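Local coordinates for protein cytolethal distending toxin subunit A (Haemophilus ducreyi, PDB 1SR4) that joins CdtB and CdtC in a heterotrimeric genotoxin and, as a lectin-like subunit paired with CdtC, is probably required to deliver CdtB to host cells, at residues A69-W74 and N126-D131; N80-Y85 and T119-Y124; F142-L145 and A151-I154; V163-V168 and F172-T177; G183-E186 and Q191-Y194. All coordinates share one frame; numbering follows the deposited sequence.

Contact 1. Residues A69-W74 and N126-D131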
# COMPACT_ATOMS: atom_id res chain seq x y z
N ALA A 69 0.84 -13.77 16.36
CA ALA A 69 0.45 -15.10 15.90
C ALA A 69 -0.06 -14.99 14.47
O ALA A 69 -0.81 -14.07 14.13
CB ALA A 69 -0.63 -15.69 16.83
N LEU A 70 0.34 -15.95 13.64
CA LEU A 70 -0.02 -15.96 12.21
C LEU A 70 -1.11 -17.01 11.90
O LEU A 70 -1.02 -18.15 12.35
CB LEU A 70 1.25 -16.28 11.40
CG LEU A 70 2.52 -15.53 11.81
CD1 LEU A 70 3.76 -16.21 11.17
CD2 LEU A 70 2.41 -14.08 11.40
N LEU A 71 -2.15 -16.61 11.16
CA LEU A 71 -3.20 -17.55 10.80
C LEU A 71 -2.50 -18.67 10.01
O LEU A 71 -1.81 -18.41 9.03
CB LEU A 71 -4.24 -16.90 9.91
CG LEU A 71 -5.39 -17.88 9.57
CD1 LEU A 71 -6.23 -18.19 10.85
CD2 LEU A 71 -6.27 -17.28 8.49
N THR A 72 -2.71 -19.92 10.42
CA THR A 72 -2.03 -21.01 9.74
C THR A 72 -2.76 -22.35 9.76
O THR A 72 -3.59 -22.63 10.63
CB THR A 72 -0.65 -21.23 10.37
OG1 THR A 72 0.05 -22.26 9.69
CG2 THR A 72 -0.79 -21.61 11.84
N VAL A 73 -2.43 -23.16 8.77
CA VAL A 73 -2.92 -24.52 8.69
C VAL A 73 -2.12 -25.21 9.80
O VAL A 73 -1.01 -24.78 10.12
CB VAL A 73 -2.51 -25.17 7.34
CG1 VAL A 73 -2.55 -26.72 7.44
CG2 VAL A 73 -3.40 -24.65 6.22
N TRP A 74 -2.70 -26.22 10.44
CA TRP A 74 -1.93 -26.96 11.44
C TRP A 74 -1.97 -28.42 10.92
O TRP A 74 -0.98 -28.90 10.38
CB TRP A 74 -2.53 -26.85 12.84
CG TRP A 74 -1.72 -27.62 13.84
CD1 TRP A 74 -0.41 -27.40 14.18
CD2 TRP A 74 -2.14 -28.78 14.56
NE1 TRP A 74 0.01 -28.36 15.07
CE2 TRP A 74 -1.02 -29.22 15.32
CE3 TRP A 74 -3.34 -29.49 14.65
CZ2 TRP A 74 -1.08 -30.34 16.16
CZ3 TRP A 74 -3.40 -30.62 15.48
CH2 TRP A 74 -2.27 -31.03 16.22
N ASN A 126 -17.97 -22.47 13.88
CA ASN A 126 -17.51 -21.30 14.63
C ASN A 126 -16.03 -21.00 14.43
O ASN A 126 -15.39 -20.45 15.33
CB ASN A 126 -17.75 -21.48 16.13
CG ASN A 126 -19.22 -21.60 16.48
OD1 ASN A 126 -20.07 -21.02 15.81
ND2 ASN A 126 -19.52 -22.34 17.53
N GLY A 127 -15.47 -21.34 13.28
CA GLY A 127 -14.06 -21.07 13.03
C GLY A 127 -13.70 -21.07 11.56
O GLY A 127 -14.53 -20.79 10.71
N LEU A 128 -12.45 -21.38 11.26
CA LEU A 128 -11.99 -21.41 9.88
C LEU A 128 -11.32 -22.75 9.62
O LEU A 128 -10.73 -23.32 10.51
CB LEU A 128 -10.96 -20.30 9.64
CG LEU A 128 -11.35 -18.83 9.82
CD1 LEU A 128 -10.09 -17.96 9.66
CD2 LEU A 128 -12.43 -18.43 8.79
N ILE A 129 -11.42 -23.23 8.38
CA ILE A 129 -10.75 -24.47 7.99
C ILE A 129 -10.11 -24.12 6.66
O ILE A 129 -10.18 -22.97 6.24
CB ILE A 129 -11.76 -25.63 7.76
CG1 ILE A 129 -12.70 -25.28 6.60
CG2 ILE A 129 -12.52 -25.93 9.05
CD1 ILE A 129 -13.68 -26.41 6.22
N HIS A 130 -9.47 -25.09 6.02
CA HIS A 130 -8.92 -24.88 4.69
C HIS A 130 -9.49 -26.03 3.86
O HIS A 130 -9.64 -27.15 4.37
CB HIS A 130 -7.37 -24.86 4.69
CG HIS A 130 -6.74 -26.17 5.04
ND1 HIS A 130 -6.10 -26.96 4.10
CD2 HIS A 130 -6.60 -26.82 6.22
CE1 HIS A 130 -5.59 -28.03 4.69
NE2 HIS A 130 -5.88 -27.96 5.98
N ASP A 131 -9.86 -25.76 2.61
CA ASP A 131 -10.42 -26.79 1.74
C ASP A 131 -10.19 -26.41 0.29
O ASP A 131 -9.70 -25.30 -0.02
CB ASP A 131 -11.92 -26.96 1.99
CG ASP A 131 -12.46 -28.33 1.53
OD1 ASP A 131 -11.67 -29.19 1.09
OD2 ASP A 131 -13.68 -28.55 1.63

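Contact 2. Residues N80-Y85 and T119-Y124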
# COMPACT_ATOMS: atom_id res chain seq x y z
N ASN A 80 -9.49 -29.36 8.06
CA ASN A 80 -9.08 -29.27 9.45
C ASN A 80 -9.08 -27.79 9.84
O ASN A 80 -8.97 -26.92 8.97
CB ASN A 80 -7.68 -29.85 9.64
CG ASN A 80 -7.72 -31.34 9.88
OD1 ASN A 80 -8.14 -31.78 10.94
ND2 ASN A 80 -7.28 -32.11 8.89
N TRP A 81 -9.21 -27.53 11.13
CA TRP A 81 -9.25 -26.17 11.64
C TRP A 81 -7.93 -25.43 11.48
O TRP A 81 -6.85 -26.01 11.54
CB TRP A 81 -9.58 -26.14 13.14
CG TRP A 81 -10.89 -26.70 13.57
CD1 TRP A 81 -11.09 -27.81 14.35
CD2 TRP A 81 -12.19 -26.14 13.33
NE1 TRP A 81 -12.44 -27.97 14.61
CE2 TRP A 81 -13.13 -26.96 14.00
CE3 TRP A 81 -12.65 -25.02 12.62
CZ2 TRP A 81 -14.51 -26.69 13.98
CZ3 TRP A 81 -14.02 -24.76 12.60
CH2 TRP A 81 -14.94 -25.60 13.28
N LEU A 82 -8.05 -24.12 11.30
CA LEU A 82 -6.91 -23.23 11.21
C LEU A 82 -6.71 -22.71 12.62
O LEU A 82 -7.65 -22.65 13.40
CB LEU A 82 -7.25 -22.05 10.28
CG LEU A 82 -6.73 -22.04 8.84
CD1 LEU A 82 -6.78 -23.43 8.22
CD2 LEU A 82 -7.53 -21.02 8.05
N TRP A 83 -5.48 -22.33 12.93
CA TRP A 83 -5.11 -21.78 14.23
C TRP A 83 -4.19 -20.59 13.95
O TRP A 83 -3.98 -20.22 12.80
CB TRP A 83 -4.31 -22.84 15.02
CG TRP A 83 -5.12 -24.06 15.32
CD1 TRP A 83 -5.34 -25.13 14.50
CD2 TRP A 83 -5.90 -24.29 16.49
NE1 TRP A 83 -6.22 -26.01 15.09
CE2 TRP A 83 -6.58 -25.52 16.32
CE3 TRP A 83 -6.09 -23.57 17.68
CZ2 TRP A 83 -7.45 -26.04 17.29
CZ3 TRP A 83 -6.96 -24.09 18.65
CH2 TRP A 83 -7.62 -25.32 18.45
N ALA A 84 -3.65 -19.99 15.00
CA ALA A 84 -2.71 -18.89 14.82
C ALA A 84 -1.51 -19.12 15.76
O ALA A 84 -1.65 -19.14 16.99
CB ALA A 84 -3.36 -17.57 15.11
N TYR A 85 -0.34 -19.31 15.15
CA TYR A 85 0.92 -19.53 15.85
C TYR A 85 1.92 -18.47 15.43
O TYR A 85 1.98 -18.12 14.24
CB TYR A 85 1.57 -20.86 15.46
CG TYR A 85 1.01 -22.13 16.05
CD1 TYR A 85 1.74 -22.86 16.99
CD2 TYR A 85 -0.20 -22.67 15.59
CE1 TYR A 85 1.29 -24.09 17.46
CE2 TYR A 85 -0.66 -23.89 16.04
CZ TYR A 85 0.09 -24.60 16.98
OH TYR A 85 -0.37 -25.82 17.39
N THR A 119 -4.80 -24.90 -0.85
CA THR A 119 -6.19 -24.90 -0.40
C THR A 119 -6.60 -23.48 0.00
O THR A 119 -5.75 -22.58 0.11
CB THR A 119 -6.41 -25.88 0.79
OG1 THR A 119 -5.43 -25.65 1.80
CG2 THR A 119 -6.30 -27.33 0.32
N CYS A 120 -7.89 -23.27 0.22
CA CYS A 120 -8.41 -21.95 0.58
C CYS A 120 -8.99 -21.86 1.98
O CYS A 120 -9.56 -22.84 2.49
CB CYS A 120 -9.50 -21.55 -0.42
SG CYS A 120 -8.82 -20.89 -1.97
N VAL A 121 -8.84 -20.67 2.58
CA VAL A 121 -9.38 -20.42 3.91
C VAL A 121 -10.88 -20.46 3.71
O VAL A 121 -11.39 -19.91 2.73
CB VAL A 121 -8.99 -19.01 4.45
CG1 VAL A 121 -9.85 -18.66 5.66
CG2 VAL A 121 -7.47 -18.98 4.85
N GLU A 122 -11.60 -21.11 4.63
CA GLU A 122 -13.05 -21.23 4.51
C GLU A 122 -13.77 -21.11 5.87
O GLU A 122 -13.38 -21.77 6.84
CB GLU A 122 -13.41 -22.58 3.88
CG GLU A 122 -14.88 -22.71 3.53
CD GLU A 122 -15.21 -24.00 2.79
OE1 GLU A 122 -14.43 -24.41 1.90
OE2 GLU A 122 -16.27 -24.59 3.10
N ALA A 123 -14.80 -20.27 5.94
CA ALA A 123 -15.55 -20.12 7.18
C ALA A 123 -16.38 -21.40 7.33
O ALA A 123 -17.06 -21.82 6.39
CB ALA A 123 -16.48 -18.91 7.10
N TYR A 124 -16.31 -22.00 8.52
CA TYR A 124 -17.05 -23.23 8.80
C TYR A 124 -17.38 -23.31 10.30
O TYR A 124 -16.49 -23.16 11.15
CB TYR A 124 -16.23 -24.45 8.40
CG TYR A 124 -16.86 -25.74 8.87
CD1 TYR A 124 -17.96 -26.28 8.20
CD2 TYR A 124 -16.45 -26.34 10.06
CE1 TYR A 124 -18.63 -27.39 8.70
CE2 TYR A 124 -17.10 -27.45 10.57
CZ TYR A 124 -18.20 -27.97 9.89
OH TYR A 124 -18.88 -29.05 10.40

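Contact 3. Residues F142-L145 and A151-I154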
# COMPACT_ATOMS: atom_id res chain seq x y z
N PHE A 142 -14.05 -13.26 1.88
CA PHE A 142 -13.99 -12.42 3.07
C PHE A 142 -13.92 -10.93 2.73
O PHE A 142 -13.34 -10.53 1.73
CB PHE A 142 -12.76 -12.79 3.91
CG PHE A 142 -12.79 -14.20 4.44
CD1 PHE A 142 -13.31 -14.48 5.70
CD2 PHE A 142 -12.34 -15.26 3.65
CE1 PHE A 142 -13.38 -15.79 6.17
CE2 PHE A 142 -12.41 -16.57 4.12
CZ PHE A 142 -12.94 -16.83 5.39
N GLU A 143 -14.55 -10.13 3.57
CA GLU A 143 -14.52 -8.68 3.41
C GLU A 143 -13.57 -8.18 4.49
O GLU A 143 -13.76 -8.50 5.67
CB GLU A 143 -15.91 -8.06 3.62
CG GLU A 143 -15.86 -6.52 3.60
CD GLU A 143 -17.22 -5.83 3.55
OE1 GLU A 143 -18.10 -6.15 4.39
OE2 GLU A 143 -17.40 -4.95 2.68
N LEU A 144 -12.55 -7.43 4.12
CA LEU A 144 -11.65 -6.90 5.14
C LEU A 144 -12.05 -5.46 5.37
O LEU A 144 -12.10 -4.66 4.43
CB LEU A 144 -10.18 -7.00 4.70
CG LEU A 144 -9.52 -8.37 4.94
CD1 LEU A 144 -10.30 -9.46 4.22
CD2 LEU A 144 -8.07 -8.33 4.46
N LEU A 145 -12.36 -5.14 6.62
CA LEU A 145 -12.80 -3.82 7.01
C LEU A 145 -11.63 -3.06 7.66
O LEU A 145 -11.13 -3.45 8.70
CB LEU A 145 -13.95 -3.95 8.01
CG LEU A 145 -15.01 -5.04 7.77
CD1 LEU A 145 -15.88 -5.19 9.02
CD2 LEU A 145 -15.86 -4.69 6.57
N ALA A 151 -5.00 -1.31 10.59
CA ALA A 151 -5.13 -2.76 10.72
C ALA A 151 -6.48 -3.10 10.05
O ALA A 151 -7.18 -2.20 9.57
CB ALA A 151 -5.18 -3.14 12.21
N VAL A 152 -6.83 -4.38 9.99
CA VAL A 152 -8.11 -4.76 9.39
C VAL A 152 -8.86 -5.79 10.23
O VAL A 152 -8.27 -6.49 11.06
CB VAL A 152 -7.93 -5.40 7.97
CG1 VAL A 152 -7.32 -4.41 6.99
CG2 VAL A 152 -7.07 -6.68 8.06
N VAL A 153 -10.17 -5.84 10.04
CA VAL A 153 -10.99 -6.84 10.70
C VAL A 153 -11.42 -7.73 9.53
O VAL A 153 -11.74 -7.23 8.44
CB VAL A 153 -12.18 -6.19 11.43
CG1 VAL A 153 -13.28 -7.21 11.73
CG2 VAL A 153 -11.68 -5.64 12.75
N ILE A 154 -11.38 -9.05 9.72
CA ILE A 154 -11.72 -9.99 8.65
C ILE A 154 -13.13 -10.55 8.85
O ILE A 154 -13.39 -11.28 9.80
CB ILE A 154 -10.72 -11.14 8.62
CG1 ILE A 154 -9.30 -10.57 8.49
CG2 ILE A 154 -11.05 -12.06 7.46
CD1 ILE A 154 -8.19 -11.63 8.61

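Contact 4. Residues V163-V168 and F172-T177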
# COMPACT_ATOMS: atom_id res chain seq x y z
N VAL A 163 -13.43 -12.86 12.19
CA VAL A 163 -12.38 -13.76 12.68
C VAL A 163 -11.85 -13.20 14.00
O VAL A 163 -11.29 -12.10 14.05
CB VAL A 163 -11.27 -13.89 11.63
CG1 VAL A 163 -10.19 -14.86 12.11
CG2 VAL A 163 -11.88 -14.35 10.31
N THR A 164 -12.03 -13.98 15.06
CA THR A 164 -11.67 -13.60 16.42
C THR A 164 -10.61 -14.52 17.01
O THR A 164 -10.56 -15.71 16.68
CB THR A 164 -12.96 -13.70 17.29
OG1 THR A 164 -14.01 -12.99 16.63
CG2 THR A 164 -12.74 -13.15 18.70
N TYR A 165 -9.78 -13.99 17.91
CA TYR A 165 -8.74 -14.80 18.53
C TYR A 165 -8.38 -14.23 19.90
O TYR A 165 -8.69 -13.08 20.19
CB TYR A 165 -7.48 -14.84 17.66
CG TYR A 165 -6.84 -13.48 17.48
CD1 TYR A 165 -5.78 -13.07 18.31
CD2 TYR A 165 -7.32 -12.60 16.52
CE1 TYR A 165 -5.21 -11.80 18.16
CE2 TYR A 165 -6.76 -11.33 16.36
CZ TYR A 165 -5.72 -10.93 17.18
OH TYR A 165 -5.21 -9.65 17.03
N ASN A 166 -7.71 -15.04 20.72
CA ASN A 166 -7.29 -14.59 22.03
C ASN A 166 -5.81 -14.21 21.97
O ASN A 166 -4.96 -15.06 21.78
CB ASN A 166 -7.47 -15.70 23.07
CG ASN A 166 -6.83 -17.02 22.63
OD1 ASN A 166 -7.10 -17.54 21.54
ND2 ASN A 166 -5.98 -17.58 23.50
N PRO A 167 -5.49 -12.92 22.12
CA PRO A 167 -4.11 -12.45 22.09
C PRO A 167 -3.31 -13.19 23.17
O PRO A 167 -2.22 -13.71 22.90
CB PRO A 167 -4.24 -10.96 22.41
CG PRO A 167 -5.53 -10.60 21.75
CD PRO A 167 -6.44 -11.78 22.11
N VAL A 168 -3.85 -13.22 24.39
CA VAL A 168 -3.18 -13.89 25.50
C VAL A 168 -3.46 -15.39 25.48
O VAL A 168 -4.61 -15.83 25.34
CB VAL A 168 -3.62 -13.30 26.87
CG1 VAL A 168 -3.05 -14.12 28.01
CG2 VAL A 168 -3.12 -11.86 26.98
N PHE A 172 1.06 -22.27 22.87
CA PHE A 172 1.75 -21.77 21.67
C PHE A 172 0.88 -20.99 20.69
O PHE A 172 1.40 -20.23 19.87
CB PHE A 172 2.32 -22.93 20.84
CG PHE A 172 3.09 -23.93 21.63
CD1 PHE A 172 4.32 -23.60 22.19
CD2 PHE A 172 2.59 -25.22 21.81
CE1 PHE A 172 5.05 -24.56 22.90
CE2 PHE A 172 3.30 -26.17 22.52
CZ PHE A 172 4.53 -25.83 23.07
N TYR A 173 -0.42 -21.20 20.77
CA TYR A 173 -1.33 -20.62 19.81
C TYR A 173 -2.53 -19.89 20.35
O TYR A 173 -2.93 -20.06 21.51
CB TYR A 173 -1.85 -21.74 18.94
CG TYR A 173 -2.48 -22.84 19.80
CD1 TYR A 173 -3.80 -22.73 20.27
CD2 TYR A 173 -1.74 -23.96 20.17
CE1 TYR A 173 -4.35 -23.72 21.10
CE2 TYR A 173 -2.28 -24.95 21.00
CZ TYR A 173 -3.59 -24.83 21.46
OH TYR A 173 -4.12 -25.83 22.24
N SER A 174 -3.12 -19.11 19.44
CA SER A 174 -4.35 -18.40 19.72
C SER A 174 -5.40 -19.27 19.03
O SER A 174 -5.14 -19.86 17.98
CB SER A 174 -4.33 -17.01 19.08
OG SER A 174 -3.56 -16.11 19.87
N THR A 175 -6.57 -19.38 19.65
CA THR A 175 -7.67 -20.15 19.09
C THR A 175 -8.43 -19.19 18.19
O THR A 175 -8.73 -18.07 18.60
CB THR A 175 -8.59 -20.66 20.23
OG1 THR A 175 -7.78 -21.40 21.16
CG2 THR A 175 -9.71 -21.56 19.70
N VAL A 176 -8.73 -19.63 16.98
CA VAL A 176 -9.40 -18.78 16.00
C VAL A 176 -10.88 -19.14 15.84
O VAL A 176 -11.21 -20.28 15.51
CB VAL A 176 -8.68 -18.90 14.64
CG1 VAL A 176 -9.33 -17.97 13.62
CG2 VAL A 176 -7.18 -18.56 14.81
N THR A 177 -11.75 -18.17 16.05
CA THR A 177 -13.18 -18.42 15.95
C THR A 177 -13.84 -17.34 15.13
O THR A 177 -13.18 -16.41 14.66
CB THR A 177 -13.82 -18.41 17.36
OG1 THR A 177 -13.57 -17.15 17.99
CG2 THR A 177 -13.23 -19.51 18.25
O HOH W 1 -5.44 -20.46 22.50

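Contact 5. Residues G183-E186 and Q191-Y194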
# COMPACT_ATOMS: atom_id res chain seq x y z
N GLY A 183 -15.27 -5.42 16.74
CA GLY A 183 -13.96 -4.79 16.71
C GLY A 183 -13.28 -4.74 18.07
O GLY A 183 -12.46 -3.86 18.34
N ALA A 184 -13.61 -5.69 18.92
CA ALA A 184 -13.01 -5.73 20.24
C ALA A 184 -11.50 -5.94 20.14
O ALA A 184 -11.02 -6.56 19.20
CB ALA A 184 -13.63 -6.85 21.06
N THR A 185 -10.76 -5.39 21.11
CA THR A 185 -9.31 -5.55 21.17
C THR A 185 -8.95 -5.81 22.64
O THR A 185 -8.26 -5.02 23.26
CB THR A 185 -8.54 -4.30 20.66
OG1 THR A 185 -8.97 -3.14 21.38
CG2 THR A 185 -8.79 -4.09 19.15
N GLU A 186 -9.43 -6.93 23.17
CA GLU A 186 -9.17 -7.30 24.56
C GLU A 186 -8.18 -8.47 24.63
O GLU A 186 -7.99 -9.20 23.66
CB GLU A 186 -10.47 -7.74 25.25
CG GLU A 186 -11.58 -6.70 25.30
CD GLU A 186 -11.14 -5.42 26.00
OE1 GLU A 186 -10.57 -5.50 27.11
OE2 GLU A 186 -11.37 -4.32 25.44
N GLN A 191 -10.11 -8.76 17.39
CA GLN A 191 -10.52 -9.04 16.02
C GLN A 191 -9.66 -8.27 15.03
O GLN A 191 -10.00 -8.20 13.85
CB GLN A 191 -12.00 -8.70 15.80
CG GLN A 191 -12.97 -9.50 16.66
CD GLN A 191 -14.42 -9.19 16.34
OE1 GLN A 191 -14.78 -8.04 16.08
NE2 GLN A 191 -15.28 -10.22 16.39
N THR A 192 -8.55 -7.68 15.49
CA THR A 192 -7.72 -6.94 14.55
C THR A 192 -6.53 -7.77 14.08
O THR A 192 -5.86 -8.45 14.88
CB THR A 192 -7.21 -5.57 15.13
OG1 THR A 192 -6.66 -5.77 16.42
CG2 THR A 192 -8.36 -4.59 15.26
N TRP A 193 -6.28 -7.69 12.78
CA TRP A 193 -5.21 -8.41 12.11
C TRP A 193 -4.37 -7.46 11.28
O TRP A 193 -4.87 -6.42 10.84
CB TRP A 193 -5.81 -9.44 11.16
CG TRP A 193 -6.56 -10.55 11.84
CD1 TRP A 193 -7.88 -10.56 12.23
CD2 TRP A 193 -6.01 -11.81 12.23
NE1 TRP A 193 -8.17 -11.77 12.84
CE2 TRP A 193 -7.04 -12.55 12.85
CE3 TRP A 193 -4.74 -12.39 12.10
CZ2 TRP A 193 -6.84 -13.84 13.35
CZ3 TRP A 193 -4.54 -13.68 12.60
CH2 TRP A 193 -5.59 -14.39 13.22
N TYR A 194 -3.11 -7.81 11.05
CA TYR A 194 -2.26 -6.98 10.19
C TYR A 194 -1.95 -7.76 8.91
O TYR A 194 -1.77 -8.98 8.93
CB TYR A 194 -0.92 -6.63 10.85
CG TYR A 194 -0.99 -6.26 12.33
CD1 TYR A 194 -1.86 -5.27 12.79
CD2 TYR A 194 -0.15 -6.90 13.26
CE1 TYR A 194 -1.88 -4.91 14.17
CE2 TYR A 194 -0.18 -6.55 14.62
CZ TYR A 194 -1.03 -5.56 15.07
OH TYR A 194 -1.03 -5.24 16.41

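Contact 1. Residues A69-W74 and N126-D131
Leu71 and Val73 are the two residues of Ala69-Trp74 that reach Leu128 and His130, and they do so inside the lectin-like beta-trefoil of this subunit. The two strands belong to different two-stranded sheets, so the contact is made by side chains, with no backbone pairing between them. Starting at Leu71, the side chain points at the other strand with CG anti to the backbone N (chi1 -178°), which carries both methyls forward. CD1 lies 4.0 Å from Leu128 CD1, and that same Leu128 methyl is 4.1 Å from Leu71 CD2, so it sits against the fork of the leucine. The two side chains cross at about a right angle.

Past Thr72, whose OG1 bonds locally to Val73 O, the valine meets the His130 imidazole with both methyls. Val73 CG2 stands over one ring face, 3.9 Å from the ring centroid and only 13° off the ring normal, a clear CH-pi contact, while Val73 CG1 comes within 3.8 Å of His130 NE2. The hydrogen bond between His130 ND1 and Thr119 OG1 helps to fix the rotation of the ring under this methyl.

A region inferred to mediate binding to target cells begins with Trp74, although the indole of Trp74 meets the Tyr85 ring instead of the strand across the contact. One residue further on, the carbonyl oxygen of Ala75 makes a weak hydrogen bond with His130 NE2.

Contact 2. Residues N80-Y85 and T119-Y124
Leu82 and Val121 make the buried half of this contact, Trp81 and Tyr124 the exposed half. On the inside, Leu82 points toward the other strand and its CD2 alone does the touching, 3.8 Å from Val121 CG2 and 4.1 Å from Val121 CG1. The methyl thus sits against both branches of the valine. Leu82 pays a little for this fit: its chi1 of -101° is well away from a staggered value. Leu71, Val73 and Leu128 also lie against Leu82, so the pair is part of the hydrophobic interior of the beta-trefoil, in which the hairpin strands 82-86 and 120-124 come from separate sheets. All of 80-85 falls within the region inferred to mediate binding to target cells.

Toward solvent the packing is of another kind. The Trp81 indole swings out until its CZ3 edge lies 3.3 Å from Tyr124 O, which is in the plane of the ring. Alongside, Trp81 CH2 reaches Tyr124 CD2 at 3.6 Å, at the edge of the tyrosine ring. The two six-membered rings lie with centroids 5.7 Å apart and planes at 45°, an oblique meeting. Tyr124 has a second partner in Arg79, through a cation-pi interaction.

Contact 3. Residues F142-L145 and A151-I154
Two backbone hydrogen bonds tie Leu145 to Val153, making them an antiparallel hydrogen-bonded pair: Leu145 N gives to Val153 O at 2.8 Å, and Val153 N returns the bond to Leu145 O at 2.9 Å. Weaker CA-H...O contacts fill in beside them. Leu144 CA lies 3.3 Å from Val153 O, and Val152 CA lies 3.4 Å from Leu145 O, so each of these carbonyls serves both an N-H and a C-H.

Apolar contacts gather on the face that carries Leu144 and Ile154. These two side chains run side by side in the same direction, 4.2 Å apart from Leu144 CG to Ile154 CG1. The other branch of Ile154, CG2, set anti to the backbone N, meets Phe142 CD1 at 3.7 Å. Leu144 CD2 in turn reaches Val152 CG2 at 4.1 Å. On the other face Leu145 CD1 and Val153 CG1 approach to 4.3 Å.

Both neighbouring subunits come up to this pair of strands: Leu241 of the CdtB chain packs on Leu144, and Ile155 of the CdtC chain on Leu145 and Val153. Strands 142-146 and 152-156 form a beta hairpin of the ricin-type beta-trefoil, placed here where the three subunits assemble.

Contact 4. Residues V163-V168 and F172-T177
Ser174 OG has two hydrogen-bond partners, donating a 2.6 Å bond to Asn166 O and also bonding to Asn67 ND2 beyond the hairpin. It approaches Asn166 O from above the carbonyl plane. Asn166 is the hub of the polar end. Its chi1 of 52° lodges CG between the backbone N and the carbonyl carbon, which turns the amide back across the gap; OD1 then accepts Thr175 N at 2.7 Å, in the plane of the side-chain carbonyl. The amide nitrogen has two partners: ND2 gives to Val168 O at 2.9 Å and to a water, which in turn donates to Tyr173 O and hydrogen-bonds with Thr175 OG1. With both ends of the amide engaged, its rotation is fixed.

Farther from the turn, within the strands, the bonding becomes regular. Thr164 and Thr177 form a hydrogen-bonded antiparallel pair: Thr164 N meets Thr177 O at 2.7 Å and Thr177 N meets Thr164 O at 2.8 Å, both nearly straight. The Thr164 hydroxyl itself bonds chiefly to Ser179 OG. On the opposite face Val163 CG1 touches Val176 CG1 at 3.6 Å, and both valines pack on Leu128.

Where the strands of this beta hairpin part, then, side-chain and water bonds stand in for backbone pairing, and Asn166 acts as a local substitute for a strand partner.

Contact 5. Residues G183-E186 and Q191-Y194
Gln191 reaches across to Gly183 with an extended side chain. Its CB lies 4.1 Å from Ala184 O, the same carbonyl that accepts the backbone Gln191 N at 3.0 Å. From there chi1 of -62° sets CG beside the backbone N, and the chain continues extended beyond CG (chi2 -177°) to the amide. CD comes within 3.9 Å of Gly183 N, and OE1 takes the bond: Gly183 N donates to it at 2.7 Å, somewhat bent at 145° and tilted from the plane of the amide carbonyl. OE1 also lies 3.4 Å from Gly183 CA and receives a weak hydrogen bond from Asp182 N. The other corner of the amide, NE2, turns to Val180 O and Thr164 OG1, so both ends of the group are held and its flip is settled.

Beyond this, Thr185 CG2 rests 3.8 Å from Thr192 OG1 and 3.9 Å from Thr192 CG2, the two side chains meeting at a slant. The Thr192 hydroxyl finds its stronger partner in Asp190 OD1. Pro152 and Ser153 of the CdtC chain pack on Thr185 and Thr192, so this side of the hairpin of the beta-trefoil forms part of the interface with CdtC.

Strand 185-186 is only weakly bonded, and the chemistry implies that the side-chain amide of Gln191 and its backbone N-H share the holding of the loop at 183-184.

In the fold
Contacts 1 and 2 join the same two hairpins, their centres about 2 Å apart: 69-73 with 82-86, and 120-124 with 127-131. Contact 1 is wholly buried and contact 2 runs from that interior out to solvent; both rely on side chains. Contacts 3, 4 and 5 each lie within a single hairpin, so hydrogen bonds cross them, backbone only in contact 3 and joined by side-chain bonds in contacts 4 and 5. Contact 3 is buried, contacts 4 and 5 partly so; contacts 3 and 5 both touch CdtC, and contact 3 also CdtB. They interlock: Ile154 bonds to Val163, Val152 to Trp193, and Tyr165 to Thr192, while Leu128 links contact 1 to the valines of contact 4.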